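Side-chain contact in FMN-dependent nitronate monooxygenase (Shewanella oneidensis, PDB 5LSM), which probably uses bound FMN and molecular oxygen to oxidise propionate 3-nitronate to 3-oxopropanoate, a detoxifying reaction: residues 162-167 against 184-189. Numbering follows the deposited sequence.
Sequences LWLEAR and GHFLSE
F186 reaches out from the loop after strand 181-182 and meets the side chains of W163 and L164 on helix 158-166. Its CE1 lies 3.3 Å from CE3 of W163, on the six-membered part of the indole. The two rings are inclined, with planes at 55° and centroids 5.1 Å apart. CZ of F186 also reaches L164, 4.0 Å from its CG. The phenyl tip thus touches two neighbouring residues of the helix. W163 CG lies anti to the backbone N (chi1 -173°), which brings CE3 to the phenyl ring. CD of R167 lies over one face of the indole, 3.4 Å above the plane and offset toward the rim; F186 approaches from the opposite face. L187 adds a looser touch, its CD1 4.3 Å from CB of W163. G184 O lies in plane at the F186 ring edge. E160, on the same helix, accepts hydrogen bonds from the backbone N of both F186 and L187. The contact joins a helix of this TIM-barrel-clan protein to the loop before helix 197-207; the side chain of F186 is about 11 Å from the bound FMN. The packing is apolar, with no hydrogen bond between the segments to fix the ring angle, while E160 is one polar hold on the loop.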
ATOM      1  N   LEU A 162      -9.619 -15.124  -7.763  1.00 31.83           N
ATOM      2  CA  LEU A 162      -9.846 -16.400  -8.404  1.00 32.47           C
ATOM      3  C   LEU A 162     -11.117 -17.049  -7.869  1.00 32.05           C
ATOM      4  O   LEU A 162     -11.816 -17.769  -8.597  1.00 30.61           O
ATOM      5  CB  LEU A 162      -8.655 -17.324  -8.189  1.00 33.69           C
ATOM      6  CG  LEU A 162      -7.405 -16.951  -8.988  1.00 37.18           C
ATOM      7  CD1 LEU A 162      -6.147 -17.543  -8.372  1.00 36.90           C
ATOM      8  CD2 LEU A 162      -7.548 -17.397 -10.427  1.00 34.80           C
ATOM      9  N   TRP A 163     -11.401 -16.815  -6.595  1.00 31.07           N
ATOM     10  CA  TRP A 163     -12.620 -17.326  -5.987  1.00 32.47           C
ATOM     11  C   TRP A 163     -13.830 -16.657  -6.620  1.00 32.26           C
ATOM     12  O   TRP A 163     -14.818 -17.311  -6.902  1.00 30.57           O
ATOM     13  CB  TRP A 163     -12.632 -17.078  -4.482  1.00 33.51           C
ATOM     14  CG  TRP A 163     -13.806 -17.733  -3.790  1.00 38.43           C
ATOM     15  CD1 TRP A 163     -13.892 -19.027  -3.392  1.00 39.61           C
ATOM     16  CD2 TRP A 163     -15.046 -17.118  -3.418  1.00 36.50           C
ATOM     17  NE1 TRP A 163     -15.098 -19.259  -2.796  1.00 43.55           N
ATOM     18  CE2 TRP A 163     -15.826 -18.103  -2.792  1.00 39.28           C
ATOM     19  CE3 TRP A 163     -15.577 -15.840  -3.569  1.00 40.48           C
ATOM     20  CZ2 TRP A 163     -17.095 -17.845  -2.288  1.00 39.71           C
ATOM     21  CZ3 TRP A 163     -16.846 -15.578  -3.063  1.00 42.21           C
ATOM     22  CH2 TRP A 163     -17.593 -16.579  -2.442  1.00 42.78           C
ATOM     23  N   LEU A 164     -13.738 -15.350  -6.837  1.00 30.86           N
ATOM     24  CA  LEU A 164     -14.821 -14.597  -7.441  1.00 32.52           C
ATOM     25  C   LEU A 164     -15.080 -14.988  -8.914  1.00 33.91           C
ATOM     26  O   LEU A 164     -16.229 -15.145  -9.332  1.00 31.35           O
ATOM     27  CB  LEU A 164     -14.548 -13.105  -7.325  1.00 29.21           C
ATOM     28  CG  LEU A 164     -14.531 -12.585  -5.896  1.00 31.03           C
ATOM     29  CD1 LEU A 164     -14.012 -11.158  -5.840  1.00 30.96           C
ATOM     30  CD2 LEU A 164     -15.919 -12.662  -5.294  1.00 33.39           C
ATOM     31  N   GLU A 165     -14.017 -15.154  -9.686  1.00 34.53           N
ATOM     32  CA  GLU A 165     -14.155 -15.608 -11.057  1.00 34.12           C
ATOM     33  C   GLU A 165     -14.849 -16.958 -11.098  1.00 33.87           C
ATOM     34  O   GLU A 165     -15.835 -17.143 -11.814  1.00 34.69           O
ATOM     35  CB  GLU A 165     -12.796 -15.717 -11.708  1.00 35.45           C
ATOM     36  CG  GLU A 165     -12.848 -15.895 -13.212  1.00 41.17           C
ATOM     37  CD  GLU A 165     -11.465 -15.939 -13.820  1.00 44.90           C
ATOM     38  OE1 GLU A 165     -10.600 -16.647 -13.255  1.00 44.23           O
ATOM     39  OE2 GLU A 165     -11.233 -15.240 -14.833  1.00 51.02           O
ATOM     40  N   ALA A 166     -14.369 -17.866 -10.255  1.00 33.49           N
ATOM     41  CA  ALA A 166     -14.843 -19.250 -10.209  1.00 31.23           C
ATOM     42  C   ALA A 166     -16.325 -19.333  -9.850  1.00 30.73           C
ATOM     43  O   ALA A 166     -17.010 -20.238 -10.271  1.00 39.81           O
ATOM     44  CB  ALA A 166     -14.013 -20.046  -9.204  1.00 29.40           C
ATOM     45  N   ARG A 167     -16.805 -18.372  -9.079  1.00 33.91           N
ATOM     46  CA  ARG A 167     -18.186 -18.331  -8.650  1.00 34.09           C
ATOM     47  C   ARG A 167     -19.033 -17.406  -9.532  1.00 33.43           C
ATOM     48  O   ARG A 167     -20.138 -17.043  -9.167  1.00 40.25           O
ATOM     49  CB  ARG A 167     -18.251 -17.869  -7.189  1.00 38.23           C
ATOM     50  CG  ARG A 167     -17.637 -18.848  -6.193  1.00 43.25           C
ATOM     51  CD  ARG A 167     -18.600 -19.134  -5.052  1.00 58.49           C
ATOM     52  NE  ARG A 167     -19.961 -19.359  -5.560  1.00 63.98           N
ATOM     53  CZ  ARG A 167     -21.086 -18.939  -4.979  1.00 55.88           C
ATOM     54  NH1 ARG A 167     -21.070 -18.271  -3.830  1.00 48.61           N
ATOM     55  NH2 ARG A 167     -22.246 -19.187  -5.565  1.00 65.96           N
ATOM     56  N   GLY A 184     -12.545  -5.247   1.925  1.00 30.74           N
ATOM     57  CA  GLY A 184     -13.560  -6.159   1.451  1.00 29.43           C
ATOM     58  C   GLY A 184     -13.063  -7.591   1.374  1.00 32.88           C
ATOM     59  O   GLY A 184     -13.617  -8.398   0.616  1.00 33.31           O
ATOM     60  N   HIS A 185     -12.047  -7.916   2.183  1.00 32.41           N
ATOM     61  CA  HIS A 185     -11.475  -9.275   2.249  1.00 30.65           C
ATOM     62  C   HIS A 185     -12.418 -10.303   2.856  1.00 30.80           C
ATOM     63  O   HIS A 185     -13.337  -9.967   3.575  1.00 38.63           O
ATOM     64  CB  HIS A 185     -10.172  -9.276   3.044  1.00 29.29           C
ATOM     65  CG  HIS A 185     -10.355  -9.012   4.501  1.00 31.36           C
ATOM     66  ND1 HIS A 185     -10.304  -7.749   5.039  1.00 29.96           N
ATOM     67  CD2 HIS A 185     -10.608  -9.846   5.534  1.00 39.45           C
ATOM     68  CE1 HIS A 185     -10.468  -7.816   6.345  1.00 30.13           C
ATOM     69  NE2 HIS A 185     -10.691  -9.074   6.668  1.00 34.98           N
ATOM     70  N   PHE A 186     -12.210 -11.567   2.528  1.00 31.07           N
ATOM     71  CA  PHE A 186     -13.142 -12.596   2.951  1.00 29.18           C
ATOM     72  C   PHE A 186     -12.559 -13.990   2.985  1.00 28.07           C
ATOM     73  O   PHE A 186     -13.173 -14.851   3.551  1.00 29.99           O
ATOM     74  CB  PHE A 186     -14.399 -12.584   2.072  1.00 29.74           C
ATOM     75  CG  PHE A 186     -14.117 -12.790   0.609  1.00 28.34           C
ATOM     76  CD1 PHE A 186     -14.045 -14.075   0.074  1.00 25.52           C
ATOM     77  CD2 PHE A 186     -13.915 -11.703  -0.232  1.00 28.40           C
ATOM     78  CE1 PHE A 186     -13.763 -14.268  -1.263  1.00 25.52           C
ATOM     79  CE2 PHE A 186     -13.615 -11.892  -1.577  1.00 27.58           C
ATOM     80  CZ  PHE A 186     -13.546 -13.174  -2.090  1.00 26.06           C
ATOM     81  N   LEU A 187     -11.399 -14.228   2.371  1.00 30.37           N
ATOM     82  CA  LEU A 187     -10.729 -15.525   2.511  1.00 28.17           C
ATOM     83  C   LEU A 187      -9.804 -15.602   3.728  1.00 30.55           C
ATOM     84  O   LEU A 187      -9.556 -16.686   4.242  1.00 38.42           O
ATOM     85  CB  LEU A 187      -9.983 -15.919   1.227  1.00 27.57           C
ATOM     86  CG  LEU A 187     -10.858 -16.283   0.004  1.00 28.84           C
ATOM     87  CD1 LEU A 187     -10.032 -16.907  -1.107  1.00 31.63           C
ATOM     88  CD2 LEU A 187     -11.986 -17.224   0.371  1.00 29.95           C
ATOM     89  N   SER A 188      -9.396 -14.467   4.274  1.00 33.00           N
ATOM     90  CA  SER A 188      -8.424 -14.479   5.370  1.00 33.58           C
ATOM     91  C   SER A 188      -8.494 -13.234   6.237  1.00 31.86           C
ATOM     92  O   SER A 188      -8.679 -12.131   5.736  1.00 36.13           O
ATOM     93  CB  SER A 188      -7.013 -14.624   4.801  1.00 34.13           C
ATOM     94  OG  SER A 188      -6.023 -14.424   5.797  1.00 36.37           O
ATOM     95  N   GLU A 189      -8.269 -13.402   7.533  1.00 33.75           N
ATOM     96  CA  GLU A 189      -8.233 -12.265   8.459  1.00 35.49           C
ATOM     97  C   GLU A 189      -6.853 -11.588   8.502  1.00 30.81           C
ATOM     98  O   GLU A 189      -6.713 -10.484   8.997  1.00 32.12           O
ATOM     99  CB  GLU A 189      -8.637 -12.719   9.861  1.00 41.49           C
ATOM    100  CG  GLU A 189      -9.975 -13.441   9.904  1.00 47.47           C
ATOM    101  CD  GLU A 189     -10.847 -13.033  11.082  1.00 55.76           C
ATOM    102  OE1 GLU A 189     -12.066 -13.305  11.029  1.00 58.67           O
ATOM    103  OE2 GLU A 189     -10.319 -12.455  12.063  1.00 60.11           O
TER